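Local coordinates for interferon-inducible protein AIM2 (Mus musculus, PDB 4JBM) that senses double-stranded DNA in the cytosol through its HIN domain and, as the sensor of the AIM2 inflammasome, triggers inflammasome activation and pyroptosis, at residues A[84-88]-A[89-93]. Sequence-based numbering, arbitrary orientation.
Sequences HEVPN and NVVKR. With nucleotides of chain C.
Val86 and Pro87 meet Val90 and Val91 where the chain turns into helix 88-95, a short helix following the first OB-fold sheet of the HIN domain and, here, lying against DNA. The first turn is a worked example of a helix start in which backbone bonds to the N-cap carbonyl go with apolar contacts from the residue before it. The Val86 side chain crosses both valines at about a right angle; its CG1, set anti to the backbone N (chi1 -174°), rests 3.5 Å from Val91 CG2 and also against Val90 CB. Val86 also touches Thr7 of strand 4-16, joining the helix start to the sheet. The Pro87 ring lies alongside Val90, with Pro87 CB 3.8 Å from Val90 CG2. At the N-cap, Pro87 O receives weak bonds from the N-H groups of Val90 and Val91, whereas Asn88 O accepts a shorter one from Lys92 N (2.9 Å). The DNA-facing side chains bind chain C: Lys92 reaches the DG10 base, its NZ donating to O6 at 2.8 Å. One phosphate oxygen of DG8 gathers three donors: OP2 accepts from Asn89 ND2 and, at the guanidinium edge, from Arg93 NE at 2.9 Å and NH2 at 2.8 Å.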
loop_
_atom_site.group_PDB
_atom_site.type_symbol
_atom_site.label_atom_id
_atom_site.label_comp_id
_atom_site.label_asym_id
_atom_site.label_seq_id
_atom_site.Cartn_x
_atom_site.Cartn_y
_atom_site.Cartn_z
ATOM N N HIS A 84 8.543 3.480 -23.508
ATOM C CA HIS A 84 8.006 2.354 -22.754
ATOM C C HIS A 84 6.504 2.448 -22.597
ATOM O O HIS A 84 5.941 3.524 -22.395
ATOM C CB HIS A 84 8.640 2.262 -21.365
ATOM C CG HIS A 84 10.058 1.800 -21.367
ATOM N ND1 HIS A 84 10.789 1.603 -22.523
ATOM C CD2 HIS A 84 10.885 1.453 -20.352
ATOM C CE1 HIS A 84 11.993 1.179 -22.222
ATOM N NE2 HIS A 84 12.080 1.077 -20.898
ATOM N N GLU A 85 5.870 1.287 -22.700
ATOM C CA GLU A 85 4.448 1.149 -22.486
ATOM C C GLU A 85 4.205 -0.028 -21.562
ATOM O O GLU A 85 4.783 -1.098 -21.751
ATOM C CB GLU A 85 3.728 0.914 -23.819
ATOM C CG GLU A 85 3.799 2.076 -24.798
ATOM C CD GLU A 85 3.274 1.712 -26.182
ATOM O OE1 GLU A 85 3.919 0.896 -26.873
ATOM O OE2 GLU A 85 2.211 2.238 -26.574
ATOM N N VAL A 86 3.361 0.178 -20.560
ATOM C CA VAL A 86 3.039 -0.875 -19.619
ATOM C C VAL A 86 1.895 -1.690 -20.196
ATOM O O VAL A 86 0.857 -1.126 -20.545
ATOM C CB VAL A 86 2.623 -0.297 -18.246
ATOM C CG1 VAL A 86 2.420 -1.407 -17.233
ATOM C CG2 VAL A 86 3.661 0.696 -17.751
ATOM N N PRO A 87 2.083 -3.018 -20.311
ATOM C CA PRO A 87 1.002 -3.918 -20.732
ATOM C C PRO A 87 -0.245 -3.740 -19.863
ATOM O O PRO A 87 -0.123 -3.413 -18.682
ATOM C CB PRO A 87 1.596 -5.313 -20.510
ATOM C CG PRO A 87 3.081 -5.121 -20.651
ATOM C CD PRO A 87 3.369 -3.725 -20.140
ATOM N N ASN A 88 -1.424 -3.944 -20.444
ATOM C CA ASN A 88 -2.668 -3.747 -19.714
ATOM C C ASN A 88 -2.772 -4.543 -18.417
ATOM O O ASN A 88 -3.213 -4.009 -17.389
ATOM C CB ASN A 88 -3.866 -4.096 -20.605
ATOM C CG ASN A 88 -4.105 -3.067 -21.701
ATOM O OD1 ASN A 88 -3.689 -1.911 -21.587
ATOM N ND2 ASN A 88 -4.753 -3.497 -22.781
ATOM N N ASN A 89 -2.366 -5.810 -18.453
ATOM C CA ASN A 89 -2.560 -6.666 -17.287
ATOM C C ASN A 89 -1.555 -6.391 -16.163
ATOM O O ASN A 89 -1.785 -6.764 -15.015
ATOM C CB ASN A 89 -2.558 -8.149 -17.638
ATOM C CG ASN A 89 -3.317 -8.969 -16.605
ATOM O OD1 ASN A 89 -4.504 -8.720 -16.373
ATOM N ND2 ASN A 89 -2.633 -9.899 -15.942
ATOM N N VAL A 90 -0.418 -5.798 -16.516
ATOM C CA VAL A 90 0.538 -5.359 -15.511
ATOM C C VAL A 90 -0.077 -4.219 -14.715
ATOM O O VAL A 90 -0.019 -4.223 -13.485
ATOM C CB VAL A 90 1.872 -4.916 -16.140
ATOM C CG1 VAL A 90 2.839 -4.444 -15.061
ATOM C CG2 VAL A 90 2.481 -6.063 -16.940
ATOM N N VAL A 91 -0.688 -3.258 -15.412
ATOM C CA VAL A 91 -1.436 -2.184 -14.750
ATOM C C VAL A 91 -2.564 -2.735 -13.886
ATOM O O VAL A 91 -2.704 -2.382 -12.700
ATOM C CB VAL A 91 -2.056 -1.221 -15.774
ATOM C CG1 VAL A 91 -2.852 -0.125 -15.063
ATOM C CG2 VAL A 91 -0.978 -0.625 -16.639
ATOM N N LYS A 92 -3.354 -3.622 -14.485
ATOM C CA LYS A 92 -4.478 -4.240 -13.793
ATOM C C LYS A 92 -4.023 -4.963 -12.526
ATOM O O LYS A 92 -4.677 -4.864 -11.490
ATOM C CB LYS A 92 -5.242 -5.212 -14.711
ATOM C CG LYS A 92 -6.457 -4.641 -15.409
ATOM C CD LYS A 92 -7.128 -5.706 -16.280
ATOM C CE LYS A 92 -8.078 -6.638 -15.524
ATOM N NZ LYS A 92 -9.340 -5.949 -15.067
ATOM N N ARG A 93 -2.918 -5.701 -12.594
ATOM C CA ARG A 93 -2.470 -6.413 -11.393
ATOM C C ARG A 93 -1.880 -5.457 -10.359
ATOM O O ARG A 93 -2.055 -5.654 -9.160
ATOM C CB ARG A 93 -1.498 -7.551 -11.737
ATOM C CG ARG A 93 -2.259 -8.848 -12.078
ATOM C CD ARG A 93 -1.400 -10.079 -12.357
ATOM N NE ARG A 93 -0.577 -9.970 -13.556
ATOM C CZ ARG A 93 0.715 -9.661 -13.548
ATOM N NH1 ARG A 93 1.343 -9.463 -12.398
ATOM N NH2 ARG A 93 1.386 -9.583 -14.690
ATOM P P DG C 8 -0.107 -11.875 -17.454
ATOM O OP1 DG C 8 1.055 -11.599 -18.334
ATOM O OP2 DG C 8 -0.400 -11.010 -16.284
ATOM O "O5'" DG C 8 -1.427 -11.942 -18.353
ATOM C "C5'" DG C 8 -1.447 -12.909 -19.423
ATOM C "C4'" DG C 8 -2.816 -12.884 -20.063
ATOM O "O4'" DG C 8 -3.799 -13.555 -19.241
ATOM C "C3'" DG C 8 -3.323 -11.466 -20.309
ATOM O "O3'" DG C 8 -3.757 -11.357 -21.643
ATOM C "C2'" DG C 8 -4.459 -11.279 -19.309
ATOM C "C1'" DG C 8 -4.927 -12.714 -19.105
ATOM N N9 DG C 8 -5.482 -12.931 -17.780
ATOM C C8 DG C 8 -4.953 -12.559 -16.565
ATOM N N7 DG C 8 -5.696 -12.879 -15.538
ATOM C C5 DG C 8 -6.800 -13.493 -16.109
ATOM C C6 DG C 8 -7.935 -14.046 -15.487
ATOM O O6 DG C 8 -8.197 -14.127 -14.271
ATOM N N1 DG C 8 -8.805 -14.561 -16.444
ATOM C C2 DG C 8 -8.593 -14.551 -17.804
ATOM N N2 DG C 8 -9.553 -15.114 -18.548
ATOM N N3 DG C 8 -7.528 -14.027 -18.399
ATOM C C4 DG C 8 -6.680 -13.525 -17.487
ATOM P P DC C 9 -4.156 -9.926 -22.259
ATOM O OP1 DC C 9 -3.591 -9.863 -23.624
ATOM O OP2 DC C 9 -3.857 -8.839 -21.297
ATOM O "O5'" DC C 9 -5.749 -10.028 -22.341
ATOM C "C5'" DC C 9 -6.370 -11.245 -22.772
ATOM C "C4'" DC C 9 -7.846 -11.185 -22.438
ATOM O "O4'" DC C 9 -8.095 -11.559 -21.058
ATOM C "C3'" DC C 9 -8.447 -9.790 -22.593
ATOM O "O3'" DC C 9 -9.682 -9.936 -23.211
ATOM C "C2'" DC C 9 -8.626 -9.295 -21.162
ATOM C "C1'" DC C 9 -8.977 -10.615 -20.497
ATOM N N1 DC C 9 -8.836 -10.647 -19.020
ATOM C C2 DC C 9 -9.844 -11.258 -18.278
ATOM O O2 DC C 9 -10.812 -11.742 -18.879
ATOM N N3 DC C 9 -9.736 -11.293 -16.926
ATOM C C4 DC C 9 -8.665 -10.750 -16.331
ATOM N N4 DC C 9 -8.577 -10.804 -14.986
ATOM C C5 DC C 9 -7.629 -10.125 -17.084
ATOM C C6 DC C 9 -7.751 -10.091 -18.413
ATOM P P DG C 10 -10.213 -8.802 -24.209
ATOM O OP1 DG C 10 -9.701 -9.185 -25.540
ATOM O OP2 DG C 10 -9.883 -7.477 -23.645
ATOM O "O5'" DG C 10 -11.801 -8.959 -24.132
ATOM C "C5'" DG C 10 -12.353 -10.232 -23.843
ATOM C "C4'" DG C 10 -13.590 -10.045 -22.999
ATOM O "O4'" DG C 10 -13.198 -10.048 -21.597
ATOM C "C3'" DG C 10 -14.349 -8.744 -23.252
ATOM O "O3'" DG C 10 -15.736 -9.064 -23.240
ATOM C "C2'" DG C 10 -13.943 -7.846 -22.074
ATOM C "C1'" DG C 10 -13.729 -8.894 -20.977
ATOM N N9 DG C 10 -12.806 -8.572 -19.887
ATOM C C8 DG C 10 -11.573 -7.967 -19.957
ATOM N N7 DG C 10 -10.998 -7.855 -18.799
ATOM C C5 DG C 10 -11.903 -8.417 -17.906
ATOM C C6 DG C 10 -11.813 -8.578 -16.510
ATOM O O6 DG C 10 -10.884 -8.229 -15.786
ATOM N N1 DG C 10 -12.946 -9.196 -15.979
ATOM C C2 DG C 10 -14.025 -9.626 -16.722
ATOM N N2 DG C 10 -15.037 -10.204 -16.044
ATOM N N3 DG C 10 -14.114 -9.485 -18.037
ATOM C C4 DG C 10 -13.022 -8.873 -18.559
#